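Local coordinates for cutinase-like protein (Cryptococcus sp., PDB 2CZQ) that probably hydrolyses carboxylic esters, as a cutinase-like member of the alpha/beta-hydrolase superfamily, at residues S69-N74 and G102-A107; A61-R66 and Y79-Y84. All blocks are in the same frame, centred on the assembly; numbering follows the deposited sequence. Where two conformers were deposited one is given.

Interaction 1 (S69-N74 and G102-A107); sequences SGLAAN and GAAFNA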
loop_
_atom_site.group_PDB
_atom_site.type_symbol
_atom_site.label_atom_id
_atom_site.label_comp_id
_atom_site.label_asym_id
_atom_site.label_seq_id
_atom_site.Cartn_x
_atom_site.Cartn_y
_atom_site.Cartn_z
ATOM N N SER A 69 3.303 -1.287 -18.063
ATOM C CA SER A 69 2.537 -0.730 -19.178
ATOM C C SER A 69 2.561 0.794 -19.152
ATOM O O SER A 69 2.689 1.433 -20.201
ATOM C CB SER A 69 1.085 -1.208 -19.132
ATOM O OG SER A 69 0.984 -2.596 -19.373
ATOM N N GLY A 70 2.452 1.371 -17.957
ATOM C CA GLY A 70 2.524 2.809 -17.805
ATOM C C GLY A 70 3.873 3.352 -18.230
ATOM O O GLY A 70 3.947 4.355 -18.943
ATOM N N LEU A 71 4.950 2.691 -17.807
ATOM C CA LEU A 71 6.295 3.160 -18.145
ATOM C C LEU A 71 6.569 3.093 -19.636
ATOM O O LEU A 71 7.293 3.933 -20.174
ATOM C CB LEU A 71 7.363 2.400 -17.360
ATOM C CG LEU A 71 7.451 2.832 -15.891
ATOM C CD1 LEU A 71 8.196 1.798 -15.062
ATOM C CD2 LEU A 71 8.112 4.203 -15.783
ATOM N N ALA A 72 5.992 2.100 -20.303
ATOM C CA ALA A 72 6.100 2.006 -21.759
ATOM C C ALA A 72 5.470 3.210 -22.463
ATOM O O ALA A 72 5.973 3.660 -23.492
ATOM C CB ALA A 72 5.486 0.715 -22.264
ATOM N N ALA A 73 4.378 3.724 -21.904
ATOM C CA ALA A 73 3.659 4.867 -22.468
ATOM C C ALA A 73 4.227 6.212 -22.039
ATOM O O ALA A 73 4.136 7.204 -22.778
ATOM C CB ALA A 73 2.192 4.783 -22.100
ATOM N N ASN A 74 4.798 6.249 -20.840
ATOM C CA ASN A 74 5.339 7.471 -20.274
ATOM C C ASN A 74 6.462 7.102 -19.314
ATOM O O ASN A 74 6.195 6.732 -18.167
ATOM C CB ASN A 74 4.248 8.259 -19.536
ATOM C CG ASN A 74 4.781 9.512 -18.871
ATOM O OD1 ASN A 74 5.951 9.862 -19.026
ATOM N ND2 ASN A 74 3.926 10.191 -18.117
ATOM N N GLY A 102 16.383 -0.004 -10.887
ATOM C CA GLY A 102 15.766 -0.076 -12.199
ATOM C C GLY A 102 14.566 0.839 -12.346
ATOM O O GLY A 102 14.162 1.519 -11.398
ATOM N N ALA A 103 13.988 0.835 -13.544
ATOM C CA ALA A 103 12.944 1.784 -13.913
ATOM C C ALA A 103 11.696 1.690 -13.046
ATOM O O ALA A 103 11.160 2.720 -12.623
ATOM C CB ALA A 103 12.585 1.631 -15.382
ATOM N N ALA A 104 11.230 0.468 -12.795
ATOM C CA ALA A 104 10.022 0.281 -12.000
ATOM C C ALA A 104 10.247 0.777 -10.578
ATOM O O ALA A 104 9.445 1.544 -10.053
ATOM C CB ALA A 104 9.581 -1.169 -12.013
ATOM N N PHE A 105 11.356 0.364 -9.964
ATOM C CA PHE A 105 11.700 0.841 -8.634
ATOM C C PHE A 105 11.710 2.367 -8.579
ATOM O O PHE A 105 11.130 2.967 -7.678
ATOM C CB PHE A 105 13.065 0.303 -8.204
ATOM C CG PHE A 105 13.514 0.820 -6.869
ATOM C CD1 PHE A 105 13.042 0.238 -5.697
ATOM C CD2 PHE A 105 14.386 1.902 -6.775
ATOM C CE1 PHE A 105 13.444 0.707 -4.455
ATOM C CE2 PHE A 105 14.791 2.382 -5.532
ATOM C CZ PHE A 105 14.316 1.784 -4.370
ATOM N N ASN A 106 12.380 2.994 -9.542
ATOM C CA ASN A 106 12.500 4.444 -9.557
ATOM C C ASN A 106 11.153 5.153 -9.698
ATOM O O ASN A 106 10.949 6.219 -9.119
ATOM C CB ASN A 106 13.445 4.895 -10.673
ATOM C CG ASN A 106 14.899 4.538 -10.401
ATOM O OD1 ASN A 106 15.301 4.282 -9.264
ATOM N ND2 ASN A 106 15.699 4.525 -11.458
ATOM N N ALA A 107 10.242 4.554 -10.462
ATOM C CA ALA A 107 8.937 5.156 -10.737
ATOM C C ALA A 107 7.975 5.066 -9.555
ATOM O O ALA A 107 7.053 5.885 -9.433
ATOM C CB ALA A 107 8.310 4.521 -11.970
#

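Interaction 2 (A61-R66 and Y79-Y84); sequences ADIIRR and YILQGY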
loop_
_atom_site.group_PDB
_atom_site.type_symbol
_atom_site.label_atom_id
_atom_site.label_comp_id
_atom_site.label_asym_id
_atom_site.label_seq_id
_atom_site.Cartn_x
_atom_site.Cartn_y
_atom_site.Cartn_z
ATOM N N ALA A 61 1.001 -9.934 -10.049
ATOM C CA ALA A 61 1.290 -9.837 -11.477
ATOM C C ALA A 61 0.628 -8.615 -12.104
ATOM O O ALA A 61 1.225 -7.952 -12.954
ATOM C CB ALA A 61 0.873 -11.101 -12.202
ATOM N N ASP A 62 -0.601 -8.314 -11.694
ATOM C CA ASP A 62 -1.323 -7.205 -12.292
ATOM C C ASP A 62 -0.802 -5.844 -11.823
ATOM O O ASP A 62 -0.811 -4.883 -12.592
ATOM C CB ASP A 62 -2.824 -7.348 -12.078
ATOM C CG ASP A 62 -3.615 -6.432 -12.959
ATOM O OD1 ASP A 62 -3.427 -6.484 -14.200
ATOM O OD2 ASP A 62 -4.435 -5.627 -12.472
ATOM N N ILE A 63 -0.333 -5.757 -10.577
ATOM C CA ILE A 63 0.356 -4.550 -10.114
ATOM C C ILE A 63 1.540 -4.250 -11.036
ATOM O O ILE A 63 1.709 -3.134 -11.537
ATOM C CB ILE A 63 0.872 -4.731 -8.668
ATOM C CG1 ILE A 63 -0.284 -4.814 -7.669
ATOM C CG2 ILE A 63 1.825 -3.590 -8.280
ATOM C CD1 ILE A 63 0.154 -5.371 -6.313
ATOM N N ILE A 64 2.370 -5.268 -11.236
ATOM C CA ILE A 64 3.585 -5.114 -12.020
ATOM C C ILE A 64 3.251 -4.836 -13.484
ATOM O O ILE A 64 3.893 -3.999 -14.122
ATOM C CB ILE A 64 4.509 -6.333 -11.827
ATOM C CG1 ILE A 64 5.010 -6.376 -10.375
ATOM C CG2 ILE A 64 5.670 -6.283 -12.814
ATOM C CD1 ILE A 64 5.766 -7.636 -10.002
ATOM N N ARG A 65 2.223 -5.509 -13.999
ATOM C CA ARG A 65 1.735 -5.255 -15.354
ATOM C C ARG A 65 1.381 -3.778 -15.542
ATOM O O ARG A 65 1.788 -3.158 -16.533
ATOM C CB ARG A 65 0.535 -6.149 -15.678
ATOM C CG ARG A 65 -0.172 -5.828 -16.993
ATOM C CD ARG A 65 -1.668 -6.115 -16.964
ATOM N NE ARG A 65 -2.482 -4.902 -17.048
ATOM C CZ ARG A 65 -2.748 -4.079 -16.035
ATOM N NH1 ARG A 65 -2.258 -4.309 -14.828
ATOM N NH2 ARG A 65 -3.504 -3.009 -16.237
ATOM N N ARG A 66 0.629 -3.213 -14.599
ATOM C CA ARG A 66 0.233 -1.811 -14.699
ATOM C C ARG A 66 1.442 -0.881 -14.642
ATOM O O ARG A 66 1.512 0.092 -15.397
ATOM C CB ARG A 66 -0.800 -1.431 -13.629
ATOM C CG ARG A 66 -1.310 0.000 -13.737
ATOM C CD ARG A 66 -2.068 0.256 -15.023
ATOM N NE ARG A 66 -2.517 1.630 -15.216
ATOM C CZ ARG A 66 -1.770 2.618 -15.710
ATOM N NH1 ARG A 66 -0.496 2.415 -16.025
ATOM N NH2 ARG A 66 -2.305 3.819 -15.890
ATOM N N TYR A 79 4.205 6.335 -9.547
ATOM C CA TYR A 79 3.245 5.451 -8.897
ATOM C C TYR A 79 3.266 5.572 -7.388
ATOM O O TYR A 79 4.331 5.767 -6.781
ATOM C CB TYR A 79 3.554 3.992 -9.230
ATOM C CG TYR A 79 3.509 3.687 -10.698
ATOM C CD1 TYR A 79 2.297 3.606 -11.367
ATOM C CD2 TYR A 79 4.676 3.496 -11.422
ATOM C CE1 TYR A 79 2.242 3.338 -12.718
ATOM C CE2 TYR A 79 4.638 3.226 -12.786
ATOM C CZ TYR A 79 3.412 3.150 -13.425
ATOM O OH TYR A 79 3.340 2.875 -14.767
ATOM N N ILE A 80 2.088 5.408 -6.793
ATOM C CA ILE A 80 1.980 5.012 -5.391
ATOM C C ILE A 80 1.313 3.643 -5.402
ATOM O O ILE A 80 0.279 3.461 -6.047
ATOM C CB ILE A 80 1.122 6.000 -4.567
ATOM C CG1 ILE A 80 1.665 7.435 -4.648
ATOM C CG2 ILE A 80 0.989 5.517 -3.114
ATOM C CD1 ILE A 80 3.026 7.658 -3.999
ATOM N N LEU A 81 1.907 2.676 -4.709
ATOM C CA LEU A 81 1.301 1.357 -4.555
ATOM C C LEU A 81 0.631 1.265 -3.194
ATOM O O LEU A 81 1.269 1.527 -2.172
ATOM C CB LEU A 81 2.339 0.239 -4.687
ATOM C CG LEU A 81 3.252 0.280 -5.912
ATOM C CD1 LEU A 81 4.149 -0.948 -5.937
ATOM C CD2 LEU A 81 2.463 0.415 -7.208
ATOM N N GLN A 82 -0.646 0.894 -3.195
ATOM C CA GLN A 82 -1.451 0.812 -1.985
ATOM C C GLN A 82 -1.994 -0.594 -1.867
ATOM O O GLN A 82 -2.472 -1.156 -2.850
ATOM C CB GLN A 82 -2.617 1.791 -2.068
ATOM C CG GLN A 82 -2.195 3.238 -2.261
ATOM C CD GLN A 82 -3.348 4.149 -2.636
ATOM O OE1 GLN A 82 -4.257 3.741 -3.359
ATOM N NE2 GLN A 82 -3.306 5.391 -2.152
ATOM N N GLY A 83 -1.950 -1.166 -0.667
ATOM C CA GLY A 83 -2.507 -2.489 -0.467
ATOM C C GLY A 83 -3.120 -2.657 0.904
ATOM O O GLY A 83 -2.549 -2.204 1.900
ATOM N N TYR A 84 -4.288 -3.296 0.943
ATOM C CA TYR A 84 -5.005 -3.582 2.181
ATOM C C TYR A 84 -5.157 -5.086 2.347
ATOM O O TYR A 84 -5.685 -5.763 1.462
ATOM C CB TYR A 84 -6.389 -2.928 2.134
ATOM C CG TYR A 84 -7.337 -3.345 3.242
ATOM C CD1 TYR A 84 -6.935 -3.373 4.584
ATOM C CD2 TYR A 84 -8.642 -3.727 2.941
ATOM C CE1 TYR A 84 -7.815 -3.758 5.597
ATOM C CE2 TYR A 84 -9.523 -4.117 3.934
ATOM C CZ TYR A 84 -9.110 -4.134 5.258
ATOM O OH TYR A 84 -10.004 -4.519 6.231
#

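Interaction 1 (S69-N74 and G102-A107)
Leu71 reaches from one helix to the other and meets the short face of Ala103, Ala104 and Ala107 with both its methyls. CD2 packs on Ala107 alone, 3.8 Å from Ala107 CB. CD1 lies over the first turn of the second helix, 3.9 Å from Ala104 CA and likewise 3.9 Å from Ala103 O, and still comes within 4.1 Å of Ala107 CB; at Ala103 and Ala104 it rests on backbone more than on methyls. The torsion about CA-CB sets CG anti to the carbonyl carbon, beside the backbone N (chi1 -75°), and with chi2 near 163° the branched end is carried outward to straddle the alanines. Ala107 is buried, and this is where the contact is tight. Toward Ala103 it loosens: Leu71 CD1 stands 4.4 Å from Ala103 CB, and Ala103 itself is exposed. The helix axes come no nearer than 10.9 Å and run almost at right angles (91°); Leu71 is the one residue of 69-74 that touches the other helix, where the alanines supply only short side chains.

The contact belongs to the periphery of the alpha/beta-hydrolase fold. It joins the last turn of helix 57-73, which leads into strand 78-84, to the short helix 103-107, which has Gly102 at its N-cap and runs straight into the neighbouring parallel strand 108-114. On the other side of this helix Phe105 turns away from Leu71; its ring meets Trp153 edge-to-face and Lys156 in a cation-pi contact. On the solvent side of helix 57-73, Ser69, Ala72 and Ala73 are exposed, whereas Asn74, the first residue to leave helical geometry, is tied by ND2 to Gln8 OE1 and by OD1 to Asn76 N.

Interaction 2 (A61-R66 and Y79-Y84)
Ile63 and Leu81 meet by single methyls, Ile63 CG2 lying 4.2 Å from Leu81 CD2 where helix 57-73 packs on strand 78-84. Ile63 CG2 is anti to the backbone N, which brings this branch to the leucine. One helical turn on, the Tyr79 hydroxyl comes up to the backbone at Arg66, OH 3.4 Å from Arg66 O. The Arg66 guanidinium approaches the hydroxyl obliquely, NH1 4.1 Å from Tyr79 OH, with the guanidinium and ring planes nearly perpendicular (85°). Arg66 CG is anti to the backbone N, and a bend at chi2 (64°) turns the chain so that NH1 comes to the hydroxyl.

Helix 57-73 leads into this strand of the central parallel sheet, the usual alpha/beta-hydrolase layering of helix on sheet. Beyond Leu81 the strand runs through Gly83 toward Ser85, in what is probably the nucleophile elbow (GxSxG).

In the next shell Thr91 of helix 86-98 touches both Ile63 and Leu81, while Val10 of strand 9-14 backs both Arg66 and Tyr79. Tyr79 OH also has a weak hydrogen bond with Ile67 O, a second backbone oxygen at the same helix. Arg66 NH2 is hydrogen-bonded to a citrate probably left from crystallisation. Farther out, Asp62 OD2 is hydrogen-bonded to Val47 N and Tyr44 OH.

Both contacts draw on helix 57-73. Interaction 2 uses its middle, against strand 78-84 and close to the centre of the chain; interaction 1 uses its last turn, against a small helix farther out. Three of the four touching residues are buried in interaction 2, but just one of four in interaction 1. Methyl packing is common to both, yet 69-74 with 102-107 is wholly apolar between side chains, whereas 61-66 with 79-84 adds a phenol and an arginine. Tyr79 connects them: its N lies 2.9 Å from Ala107 O, probably a hydrogen bond, and its OH packs 3.1 Å from Gly70 CA.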